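Local coordinates for type II secretion system protein L (Pseudomonas aeruginosa, PDB 6GHU) that serves as an inner-membrane component of the type II secretion system, linking the cytoplasmic energy-providing protein to the rest of the secretion machinery, at residues R38-F42 with S65-V71. Residue numbers count along the deposited sequence, not the author numbering.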
loop_
_atom_site.group_PDB
_atom_site.type_symbol
_atom_site.label_atom_id
_atom_site.label_comp_id
_atom_site.label_asym_id
_atom_site.label_seq_id
_atom_site.Cartn_x
_atom_site.Cartn_y
_atom_site.Cartn_z
ATOM N N ARG A 38 -3.865 -0.872 14.448
ATOM C CA ARG A 38 -4.280 -0.661 15.824
ATOM C C ARG A 38 -5.534 0.200 15.824
ATOM O O ARG A 38 -5.751 1.008 14.918
ATOM C CB ARG A 38 -3.171 0.003 16.661
ATOM C CG ARG A 38 -2.015 -0.927 16.979
ATOM C CD ARG A 38 -1.149 -0.385 18.107
ATOM N NE ARG A 38 -0.400 -1.446 18.783
ATOM C CZ ARG A 38 0.814 -1.869 18.431
ATOM N NH1 ARG A 38 1.449 -1.326 17.398
ATOM N NH2 ARG A 38 1.399 -2.842 19.119
ATOM N N ALA A 39 -6.364 0.011 16.844
ATOM C CA ALA A 39 -7.594 0.773 16.990
ATOM C C ALA A 39 -7.925 0.851 18.472
ATOM O O ALA A 39 -7.393 0.072 19.271
ATOM C CB ALA A 39 -8.747 0.130 16.205
ATOM N N PRO A 40 -8.787 1.785 18.876
ATOM C CA PRO A 40 -9.123 1.868 20.306
ATOM C C PRO A 40 -9.770 0.606 20.853
ATOM O O PRO A 40 -9.627 0.323 22.046
ATOM C CB PRO A 40 -10.071 3.076 20.383
ATOM C CG PRO A 40 -10.473 3.378 18.981
ATOM C CD PRO A 40 -9.359 2.904 18.108
ATOM N N GLY A 41 -10.474 -0.161 20.026
ATOM C CA GLY A 41 -11.187 -1.318 20.534
ATOM C C GLY A 41 -11.565 -2.265 19.419
ATOM O O GLY A 41 -11.473 -1.944 18.233
ATOM N N PHE A 42 -12.014 -3.454 19.829
ATOM C CA PHE A 42 -12.322 -4.506 18.868
ATOM C C PHE A 42 -13.480 -4.115 17.958
ATOM O O PHE A 42 -13.505 -4.509 16.786
ATOM C CB PHE A 42 -12.636 -5.813 19.609
ATOM C CG PHE A 42 -11.553 -6.250 20.559
ATOM C CD1 PHE A 42 -11.748 -6.179 21.930
ATOM C CD2 PHE A 42 -10.340 -6.715 20.086
ATOM C CE1 PHE A 42 -10.756 -6.574 22.809
ATOM C CE2 PHE A 42 -9.337 -7.111 20.964
ATOM C CZ PHE A 42 -9.547 -7.043 22.322
ATOM N N SER A 65 -5.746 -8.418 20.085
ATOM C CA SER A 65 -5.454 -8.375 21.506
ATOM C C SER A 65 -5.269 -6.928 21.934
ATOM O O SER A 65 -4.837 -6.084 21.146
ATOM C CB SER A 65 -4.196 -9.187 21.835
ATOM O OG SER A 65 -3.705 -8.843 23.115
ATOM N N ARG A 66 -5.586 -6.651 23.194
ATOM C CA ARG A 66 -5.432 -5.316 23.753
ATOM C C ARG A 66 -4.107 -5.185 24.490
ATOM O O ARG A 66 -3.678 -6.109 25.186
ATOM C CB ARG A 66 -6.572 -4.978 24.714
ATOM C CG ARG A 66 -6.367 -3.643 25.402
ATOM C CD ARG A 66 -7.585 -3.198 26.157
ATOM N NE ARG A 66 -8.729 -2.931 25.292
ATOM C CZ ARG A 66 -8.865 -1.847 24.539
ATOM N NH1 ARG A 66 -7.905 -0.926 24.499
ATOM N NH2 ARG A 66 -9.963 -1.691 23.816
ATOM N N ASP A 67 -3.472 -4.024 24.333
ATOM C CA ASP A 67 -2.313 -3.631 25.130
ATOM C C ASP A 67 -2.463 -2.147 25.434
ATOM O O ASP A 67 -2.332 -1.311 24.535
ATOM C CB ASP A 67 -0.998 -3.910 24.400
ATOM C CG ASP A 67 -0.549 -5.354 24.535
ATOM O OD1 ASP A 67 -0.340 -5.814 25.681
ATOM O OD2 ASP A 67 -0.408 -6.032 23.492
ATOM N N GLY A 68 -2.761 -1.825 26.684
ATOM C CA GLY A 68 -2.963 -0.430 27.045
ATOM C C GLY A 68 -4.226 0.123 26.410
ATOM O O GLY A 68 -5.311 -0.461 26.513
ATOM N N SER A 69 -4.082 1.257 25.728
ATOM C CA SER A 69 -5.218 1.986 25.183
ATOM C C SER A 69 -5.709 1.455 23.842
ATOM O O SER A 69 -6.770 1.894 23.384
ATOM C CB SER A 69 -4.850 3.460 25.023
ATOM O OG SER A 69 -4.498 4.026 26.274
ATOM N N THR A 70 -4.986 0.538 23.199
ATOM C CA THR A 70 -5.330 0.099 21.852
ATOM C C THR A 70 -5.372 -1.422 21.770
ATOM O O THR A 70 -4.815 -2.131 22.610
ATOM C CB THR A 70 -4.334 0.643 20.807
ATOM O OG1 THR A 70 -3.002 0.232 21.138
ATOM C CG2 THR A 70 -4.384 2.157 20.748
ATOM N N VAL A 71 -6.081 -1.906 20.753
ATOM C CA VAL A 71 -6.014 -3.295 20.319
ATOM C C VAL A 71 -5.262 -3.331 18.991
ATOM O O VAL A 71 -5.173 -2.334 18.270
ATOM C CB VAL A 71 -7.415 -3.935 20.186
ATOM C CG1 VAL A 71 -8.188 -3.799 21.495
ATOM C CG2 VAL A 71 -8.207 -3.291 19.059
HETATM O O HOH W 1 -1.902 -2.482 20.796
#
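V71 lies against one face of the F42 ring: its CG1 sits 3.7 Å from the centroid and 18° off the ring normal, which identifies a CH-pi contact. The other methyl, CG2, comes within 3.5 Å of G41 C and 4.5 Å of A39 CB, so this one valine packs along the chain where it passes from strand into helix. The backbone fixes the register. A39 N donates to V71 O at 3.0 Å (155° at the hydrogen) and V71 N to A39 O at 2.8 Å (165°), which makes A39 and V71 an antiparallel hydrogen-bonded pair with both side chains on the same face of the sheet. R38 CA, 3.1 Å from V71 O with 137° at the hydrogen, adds a CA-H...O contact.

Beyond A39 the ladder gives way to a side-chain link: R66 NH2 donates to P40 O at 2.7 Å and 157°, while a weak bond from R66 NH1 reaches G68 O at 3.3 Å. The guanidinium thus links the loop just before the helix to the type II' turn D67-T70, where G68 has a positive phi (68°), which favours glycine. On the sheet's other face, one water bridges R38 NE (2.7 Å) and T70 OG1 (2.9 Å).

In this ferredoxin-like fold, strand 70-77 runs between strands 32-39 and 59-67, and the 59-67/70-77 hairpin turns beside the end of strand 32-39. G41 occupies the N-cap position of helix 42-54, whose L45 rests on both A39 and V71, while on the far side of strand 32-39 R38 pairs through its backbone with S20 of strand 20-27.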